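Local coordinates for protein cocosin 1 acidic chain (Cocos nucifera, PDB 5WPW) that serves as a seed storage protein, an 11S globulin that assembles into hexamers and acts as a nutrient reservoir in the coconut, at residues A117-F122 with L278-F283; G318-A323 with E356-V361. The protein carries 2 engineered substitutions. All blocks are in the same frame, centred on the assembly; numbering follows the deposited sequence.

Contact 1 (A117-F122 with L278-F283); sequences AVPNGF and LPILRF
The seam between the two cupin domains of the 11S globulin subunit is bridged here by Ala117 near the end of strand 114-118 and Pro119 just beyond it, which meet Ile280 and Leu281 where the chain enters helix 281-284. No hydrogen bond joins the segments; the contact is apolar and small. Both branches of Ile280 are used. Its CG2 lies 3.8 Å from Ala117 CB, while CD1, at the end of the longer branch, reaches Pro119 CG at 3.8 Å. That reach follows from an extended side chain, CG1 trans to the backbone N (chi1 -166°) and CD1 trans again beyond it (chi2 176°), which crosses the proline ring at about a right angle. The Ala117 methyl also touches Leu281, whose CD2 is 4.0 Å from Ala117 CB. Ala117 belongs to the sheet of the N-terminal cupin, its backbone hydrogen-bonded to Ile250 and its methyl touching Leu62, which also meets Leu281. On the C-terminal side a type I turn from Leu278 to Leu281 brings Ile280 directly against 117-122, with Leu281 reaching it through CD2. A type II turn from Pro119 to Phe122 sets Pro119 CB 3.8 Å above the plane of the Phe122 ring, toward its rim. Gly121 O, in the same turn, accepts a hydrogen bond from Trp303 NE1 of a neighbouring subunit.

Contact 2 (G318-A323 with E356-V361); sequences GRVEVA and EGFQLV. Engineered in segment 356-361: Glu356 (natural residue Ala).
The Phe358 ring carries Gly318 on one face: Gly318 CA stands 3.5 Å from the ring centroid and only 7° off the normal, a CH-pi contact almost exactly over the middle. Gly318 N lies over the same face, nearer the CD1 side, with Gly318 N to Phe358 CD1 at 3.3 Å. Val320 CG2 approaches obliquely, 4.2 Å from Phe358 CE2, and adds a looser aliphatic touch. The aromatic side chain stretches across from strand 357-364, with CG trans to the backbone N (chi1 -174°), which carries the ring across to the backbone of Gly318. Having no side chain, Gly318 sets its alpha carbon and backbone N directly on the ring face. No hydrogen bond crosses between the segments. The backbone of 318-323 is hydrogen-bonded on its two flanks instead, Gly318 to Leu335 and Arg319 to Arg352, and Phe358 also touches Leu335, Ala353 and Cys313. Gly318, Val320 and Phe358 are all buried. Gly357, just before the phenylalanine, has a positive phi of 83°, and the chain turns a corner at Glu356, an engineered residue. Strand 348-354 before that corner pairs with 317-323, whereas strand 357-364 after it joins 309-314 and 287-293. Phe358 thus lies between the two antiparallel sheets of the C-terminal domain, reaching from strand 357-364 of one to pack on Gly318 of the other, the core packing of a cupin beta-barrel.

In the fold
From the N terminus the chain builds most of the N-terminal cupin's first sheet before strand 114-118 supplies the first half of contact 1. The next 155 residues first complete that cupin, pass through helices 185-192 and 196-202 and two stretches not modelled, 165-173 and 225-239, and then enter the second cupin; 278-283 closes this long loop by returning to the first domain. Contact 2 opens only afterwards, at 318-323, and closes over a much shorter, all-strand and loop excursion at 356-361. The two are therefore in series, neither nesting nor crossing. Their centres are 28 Å apart, on opposite sides of the chain's centre: contact 1 joins the two cupins, whereas contact 2 joins the two sheets inside one.

Contact 1 (A117-F122 with L278-F283)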
ATOM      1  N   ALA A 117      -6.436 -20.652   9.288  1.00 22.53           N
ATOM      2  CA  ALA A 117      -5.212 -19.853   9.423  1.00 25.50           C
ATOM      3  C   ALA A 117      -5.171 -19.255  10.825  1.00 21.87           C
ATOM      4  O   ALA A 117      -6.071 -18.493  11.205  1.00 25.52           O
ATOM      5  CB  ALA A 117      -5.151 -18.738   8.384  1.00 25.04           C
ATOM      6  N   VAL A 118      -4.132 -19.595  11.582  1.00 22.71           N
ATOM      7  CA  VAL A 118      -3.931 -19.090  12.939  1.00 23.88           C
ATOM      8  C   VAL A 118      -2.676 -18.222  13.026  1.00 22.18           C
ATOM      9  O   VAL A 118      -1.568 -18.763  13.000  1.00 20.97           O
ATOM     10  CB  VAL A 118      -3.839 -20.271  13.921  1.00 22.48           C
ATOM     11  CG1 VAL A 118      -3.646 -19.774  15.327  1.00 27.23           C
ATOM     12  CG2 VAL A 118      -5.077 -21.134  13.824  1.00 29.93           C
ATOM     13  N   PRO A 119      -2.797 -16.896  13.169  1.00 24.89           N
ATOM     14  CA  PRO A 119      -1.611 -16.044  13.357  1.00 27.98           C
ATOM     15  C   PRO A 119      -0.803 -16.436  14.582  1.00 27.51           C
ATOM     16  O   PRO A 119      -1.341 -16.893  15.587  1.00 28.91           O
ATOM     17  CB  PRO A 119      -2.197 -14.636  13.549  1.00 25.91           C
ATOM     18  CG  PRO A 119      -3.659 -14.745  13.181  1.00 29.37           C
ATOM     19  CD  PRO A 119      -4.055 -16.163  13.363  1.00 22.65           C
ATOM     20  N   ASN A 120       0.498 -16.192  14.524  1.00 25.15           N
ATOM     21  CA  ASN A 120       1.298 -16.426  15.721  1.00 27.69           C
ATOM     22  C   ASN A 120       0.789 -15.561  16.870  1.00 28.59           C
ATOM     23  O   ASN A 120       0.232 -14.481  16.664  1.00 26.48           O
ATOM     24  CB  ASN A 120       2.747 -16.092  15.455  1.00 30.87           C
ATOM     25  CG  ASN A 120       2.889 -14.701  14.955  1.00 31.49           C
ATOM     26  OD1 ASN A 120       2.303 -14.354  13.929  1.00 35.46           O
ATOM     27  ND2 ASN A 120       3.601 -13.864  15.702  1.00 35.04           N
ATOM     28  N   GLY A 121       0.973 -16.052  18.090  1.00 26.66           N
ATOM     29  CA  GLY A 121       0.666 -15.268  19.262  1.00 26.47           C
ATOM     30  C   GLY A 121      -0.795 -15.151  19.634  1.00 26.17           C
ATOM     31  O   GLY A 121      -1.101 -14.456  20.611  1.00 24.74           O
ATOM     32  N   PHE A 122      -1.710 -15.800  18.899  1.00 27.69           N
ATOM     33  CA  PHE A 122      -3.139 -15.796  19.208  1.00 28.05           C
ATOM     34  C   PHE A 122      -3.545 -17.126  19.842  1.00 27.29           C
ATOM     35  O   PHE A 122      -3.252 -18.185  19.291  1.00 27.24           O
ATOM     36  CB  PHE A 122      -4.001 -15.592  17.948  1.00 28.76           C
ATOM     37  CG  PHE A 122      -3.930 -14.204  17.346  1.00 34.53           C
ATOM     38  CD1 PHE A 122      -2.724 -13.554  17.176  1.00 30.90           C
ATOM     39  CD2 PHE A 122      -5.087 -13.573  16.896  1.00 35.76           C
ATOM     40  CE1 PHE A 122      -2.670 -12.286  16.606  1.00 34.27           C
ATOM     41  CE2 PHE A 122      -5.039 -12.314  16.324  1.00 40.35           C
ATOM     42  CZ  PHE A 122      -3.822 -11.663  16.189  1.00 35.56           C
ATOM     43  N   LEU A 278      -8.709 -15.533   0.661  1.00 22.87           N
ATOM     44  CA  LEU A 278      -8.772 -15.482   2.123  1.00 24.91           C
ATOM     45  C   LEU A 278      -7.816 -14.386   2.569  1.00 23.27           C
ATOM     46  O   LEU A 278      -6.593 -14.598   2.578  1.00 23.25           O
ATOM     47  CB  LEU A 278      -8.394 -16.820   2.736  1.00 22.96           C
ATOM     48  CG  LEU A 278      -8.329 -16.891   4.265  1.00 30.31           C
ATOM     49  CD1 LEU A 278      -9.687 -16.572   4.817  1.00 24.86           C
ATOM     50  CD2 LEU A 278      -7.819 -18.262   4.741  1.00 25.58           C
ATOM     51  N   PRO A 279      -8.325 -13.220   2.946  1.00 24.09           N
ATOM     52  CA  PRO A 279      -7.439 -12.053   3.098  1.00 24.72           C
ATOM     53  C   PRO A 279      -6.315 -12.243   4.091  1.00 27.78           C
ATOM     54  O   PRO A 279      -5.207 -11.764   3.835  1.00 25.16           O
ATOM     55  CB  PRO A 279      -8.408 -10.951   3.543  1.00 29.54           C
ATOM     56  CG  PRO A 279      -9.710 -11.369   2.990  1.00 28.64           C
ATOM     57  CD  PRO A 279      -9.745 -12.852   3.033  1.00 25.49           C
ATOM     58  N   ILE A 280      -6.556 -12.942   5.205  1.00 23.32           N
ATOM     59  CA  ILE A 280      -5.556 -13.025   6.266  1.00 26.47           C
ATOM     60  C   ILE A 280      -4.262 -13.662   5.778  1.00 27.99           C
ATOM     61  O   ILE A 280      -3.200 -13.432   6.362  1.00 24.91           O
ATOM     62  CB  ILE A 280      -6.111 -13.789   7.494  1.00 25.44           C
ATOM     63  CG1 ILE A 280      -5.189 -13.569   8.702  1.00 28.71           C
ATOM     64  CG2 ILE A 280      -6.273 -15.296   7.202  1.00 25.57           C
ATOM     65  CD1 ILE A 280      -5.675 -14.198   9.982  1.00 27.88           C
ATOM     66  N   LEU A 281      -4.314 -14.426   4.682  1.00 27.39           N
ATOM     67  CA  LEU A 281      -3.121 -15.116   4.231  1.00 23.47           C
ATOM     68  C   LEU A 281      -2.029 -14.141   3.818  1.00 25.73           C
ATOM     69  O   LEU A 281      -0.862 -14.531   3.783  1.00 25.85           O
ATOM     70  CB  LEU A 281      -3.444 -16.046   3.054  1.00 25.98           C
ATOM     71  CG  LEU A 281      -4.416 -17.182   3.394  1.00 24.62           C
ATOM     72  CD1 LEU A 281      -4.561 -18.203   2.269  1.00 26.11           C
ATOM     73  CD2 LEU A 281      -3.950 -17.857   4.664  1.00 21.61           C
ATOM     74  N   ARG A 282      -2.386 -12.903   3.472  1.00 24.57           N
ATOM     75  CA  ARG A 282      -1.373 -11.912   3.111  1.00 32.50           C
ATOM     76  C   ARG A 282      -0.502 -11.518   4.297  1.00 33.12           C
ATOM     77  O   ARG A 282       0.582 -10.964   4.093  1.00 32.87           O
ATOM     78  CB  ARG A 282      -2.031 -10.663   2.504  1.00 34.18           C
ATOM     79  CG  ARG A 282      -2.714  -9.725   3.504  1.00 38.66           C
ATOM     80  CD  ARG A 282      -3.601  -8.710   2.771  1.00 44.38           C
ATOM     81  NE  ARG A 282      -4.652  -8.180   3.640  1.00 50.50           N
ATOM     82  CZ  ARG A 282      -4.874  -6.885   3.865  1.00 52.10           C
ATOM     83  NH1 ARG A 282      -4.119  -5.959   3.283  1.00 60.04           N
ATOM     84  NH2 ARG A 282      -5.856  -6.516   4.681  1.00 58.06           N
ATOM     85  N   PHE A 283      -0.970 -11.762   5.522  1.00 29.51           N
ATOM     86  CA  PHE A 283      -0.168 -11.631   6.731  1.00 32.60           C
ATOM     87  C   PHE A 283       0.451 -12.957   7.158  1.00 30.11           C
ATOM     88  O   PHE A 283       1.602 -12.978   7.610  1.00 33.52           O
ATOM     89  CB  PHE A 283      -1.039 -11.052   7.856  1.00 32.60           C
ATOM     90  CG  PHE A 283      -1.859  -9.869   7.415  1.00 35.79           C
ATOM     91  CD1 PHE A 283      -1.247  -8.661   7.132  1.00 38.98           C
ATOM     92  CD2 PHE A 283      -3.227  -9.975   7.242  1.00 36.92           C
ATOM     93  CE1 PHE A 283      -1.991  -7.565   6.707  1.00 47.20           C
ATOM     94  CE2 PHE A 283      -3.982  -8.884   6.820  1.00 40.05           C
ATOM     95  CZ  PHE A 283      -3.362  -7.680   6.554  1.00 44.67           C
TER

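Contact 2 (G318-A323 with E356-V361)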
ATOM      1  N   GLY A 318       0.227 -42.317  -5.803  1.00 35.36           N
ATOM      2  CA  GLY A 318       0.735 -41.719  -7.020  1.00 37.46           C
ATOM      3  C   GLY A 318       2.242 -41.705  -7.074  1.00 37.02           C
ATOM      4  O   GLY A 318       2.928 -41.823  -6.057  1.00 37.72           O
ATOM      5  N   ARG A 319       2.749 -41.583  -8.292  1.00 38.78           N
ATOM      6  CA  ARG A 319       4.171 -41.445  -8.555  1.00 37.22           C
ATOM      7  C   ARG A 319       4.533 -39.966  -8.601  1.00 36.11           C
ATOM      8  O   ARG A 319       3.923 -39.205  -9.356  1.00 35.53           O
ATOM      9  CB  ARG A 319       4.540 -42.087  -9.894  1.00 38.42           C
ATOM     10  CG  ARG A 319       6.023 -42.271 -10.103  1.00 42.64           C
ATOM     11  CD  ARG A 319       6.461 -43.501  -9.343  1.00 49.15           C
ATOM     12  NE  ARG A 319       7.906 -43.701  -9.339  1.00 56.82           N
ATOM     13  CZ  ARG A 319       8.508 -44.650  -8.631  1.00 52.56           C
ATOM     14  NH1 ARG A 319       7.779 -45.465  -7.874  1.00 50.25           N
ATOM     15  NH2 ARG A 319       9.832 -44.789  -8.677  1.00 51.68           N
ATOM     16  N   VAL A 320       5.521 -39.569  -7.808  1.00 33.83           N
ATOM     17  CA  VAL A 320       6.088 -38.220  -7.857  1.00 35.95           C
ATOM     18  C   VAL A 320       7.546 -38.321  -8.282  1.00 32.63           C
ATOM     19  O   VAL A 320       8.316 -39.106  -7.717  1.00 37.08           O
ATOM     20  CB  VAL A 320       5.979 -37.497  -6.502  1.00 38.92           C
ATOM     21  CG1 VAL A 320       6.433 -36.024  -6.646  1.00 32.40           C
ATOM     22  CG2 VAL A 320       4.580 -37.577  -5.977  1.00 35.33           C
ATOM     23  N   GLU A 321       7.932 -37.513  -9.265  1.00 33.27           N
ATOM     24  CA  GLU A 321       9.328 -37.340  -9.610  1.00 29.98           C
ATOM     25  C   GLU A 321       9.709 -35.880  -9.430  1.00 30.37           C
ATOM     26  O   GLU A 321       8.979 -34.991  -9.875  1.00 28.60           O
ATOM     27  CB  GLU A 321       9.587 -37.784 -11.027  1.00 35.63           C
ATOM     28  CG  GLU A 321       9.355 -39.271 -11.196  1.00 37.07           C
ATOM     29  CD  GLU A 321       9.652 -39.708 -12.599  1.00 45.04           C
ATOM     30  OE1 GLU A 321       8.823 -40.432 -13.181  1.00 50.87           O
ATOM     31  OE2 GLU A 321      10.712 -39.308 -13.116  1.00 45.64           O
ATOM     32  N   VAL A 322      10.839 -35.647  -8.783  1.00 26.30           N
ATOM     33  CA  VAL A 322      11.351 -34.305  -8.539  1.00 26.45           C
ATOM     34  C   VAL A 322      12.771 -34.223  -9.081  1.00 29.61           C
ATOM     35  O   VAL A 322      13.577 -35.131  -8.857  1.00 30.71           O
ATOM     36  CB  VAL A 322      11.292 -33.971  -7.032  1.00 22.76           C
ATOM     37  CG1 VAL A 322      11.834 -32.543  -6.781  1.00 28.78           C
ATOM     38  CG2 VAL A 322       9.880 -34.114  -6.531  1.00 26.08           C
ATOM     39  N   ALA A 323      13.076 -33.139  -9.804  1.00 27.25           N
ATOM     40  CA  ALA A 323      14.391 -32.876 -10.386  1.00 26.90           C
ATOM     41  C   ALA A 323      14.962 -31.568  -9.828  1.00 31.53           C
ATOM     42  O   ALA A 323      14.215 -30.605  -9.625  1.00 31.31           O
ATOM     43  CB  ALA A 323      14.307 -32.776 -11.914  1.00 29.86           C
ATOM     44  N   GLU A 356      -5.995 -45.946  -8.764  1.00 39.62           N
ATOM     45  CA  GLU A 356      -6.895 -45.604  -7.676  1.00 39.07           C
ATOM     46  C   GLU A 356      -7.161 -44.102  -7.555  1.00 37.78           C
ATOM     47  O   GLU A 356      -8.011 -43.695  -6.761  1.00 39.35           O
ATOM     48  CB  GLU A 356      -6.282 -46.124  -6.366  1.00 43.69           C
ATOM     49  CG  GLU A 356      -7.173 -46.107  -5.147  1.00 46.31           C
ATOM     50  CD  GLU A 356      -6.378 -46.271  -3.875  1.00 50.00           C
ATOM     51  OE1 GLU A 356      -6.980 -46.244  -2.775  1.00 54.86           O
ATOM     52  OE2 GLU A 356      -5.138 -46.422  -3.983  1.00 44.49           O
ATOM     53  N   GLY A 357      -6.494 -43.272  -8.337  1.00 38.54           N
ATOM     54  CA  GLY A 357      -6.516 -41.850  -8.070  1.00 36.24           C
ATOM     55  C   GLY A 357      -5.483 -41.519  -7.018  1.00 35.60           C
ATOM     56  O   GLY A 357      -4.794 -42.389  -6.472  1.00 33.61           O
ATOM     57  N   PHE A 358      -5.377 -40.219  -6.727  1.00 31.66           N
ATOM     58  CA  PHE A 358      -4.277 -39.696  -5.925  1.00 30.28           C
ATOM     59  C   PHE A 358      -4.723 -38.313  -5.478  1.00 33.30           C
ATOM     60  O   PHE A 358      -4.966 -37.462  -6.339  1.00 35.19           O
ATOM     61  CB  PHE A 358      -3.000 -39.620  -6.775  1.00 32.25           C
ATOM     62  CG  PHE A 358      -1.749 -39.221  -6.024  1.00 36.58           C
ATOM     63  CD1 PHE A 358      -1.486 -39.700  -4.758  1.00 32.45           C
ATOM     64  CD2 PHE A 358      -0.795 -38.411  -6.633  1.00 37.63           C
ATOM     65  CE1 PHE A 358      -0.320 -39.365  -4.098  1.00 35.29           C
ATOM     66  CE2 PHE A 358       0.364 -38.049  -5.961  1.00 39.22           C
ATOM     67  CZ  PHE A 358       0.598 -38.530  -4.688  1.00 35.82           C
ATOM     68  N   GLN A 359      -4.861 -38.096  -4.161  1.00 26.07           N
ATOM     69  CA  GLN A 359      -5.324 -36.819  -3.607  1.00 31.17           C
ATOM     70  C   GLN A 359      -4.304 -36.242  -2.635  1.00 31.49           C
ATOM     71  O   GLN A 359      -3.749 -36.959  -1.791  1.00 29.81           O
ATOM     72  CB  GLN A 359      -6.664 -36.949  -2.863  1.00 29.03           C
ATOM     73  CG  GLN A 359      -7.778 -37.584  -3.675  1.00 35.28           C
ATOM     74  CD  GLN A 359      -7.985 -39.040  -3.289  1.00 37.31           C
ATOM     75  OE1 GLN A 359      -8.078 -39.369  -2.110  1.00 35.07           O
ATOM     76  NE2 GLN A 359      -8.041 -39.917  -4.285  1.00 38.44           N
ATOM     77  N   LEU A 360      -4.071 -34.936  -2.724  1.00 31.12           N
ATOM     78  CA  LEU A 360      -3.143 -34.348  -1.779  1.00 28.01           C
ATOM     79  C   LEU A 360      -3.582 -32.929  -1.440  1.00 30.70           C
ATOM     80  O   LEU A 360      -4.462 -32.338  -2.078  1.00 27.09           O
ATOM     81  CB  LEU A 360      -1.715 -34.363  -2.318  1.00 31.03           C
ATOM     82  CG  LEU A 360      -1.628 -33.757  -3.715  1.00 32.66           C
ATOM     83  CD1 LEU A 360      -1.128 -32.297  -3.755  1.00 35.27           C
ATOM     84  CD2 LEU A 360      -0.785 -34.657  -4.600  1.00 36.93           C
ATOM     85  N   VAL A 361      -2.984 -32.420  -0.379  1.00 25.88           N
ATOM     86  CA  VAL A 361      -3.057 -31.017  -0.013  1.00 24.88           C
ATOM     87  C   VAL A 361      -1.626 -30.526   0.082  1.00 27.42           C
ATOM     88  O   VAL A 361      -0.757 -31.215   0.638  1.00 25.17           O
ATOM     89  CB  VAL A 361      -3.826 -30.801   1.306  1.00 27.06           C
ATOM     90  CG1 VAL A 361      -3.277 -31.687   2.411  1.00 33.52           C
ATOM     91  CG2 VAL A 361      -3.765 -29.332   1.720  1.00 31.15           C
TER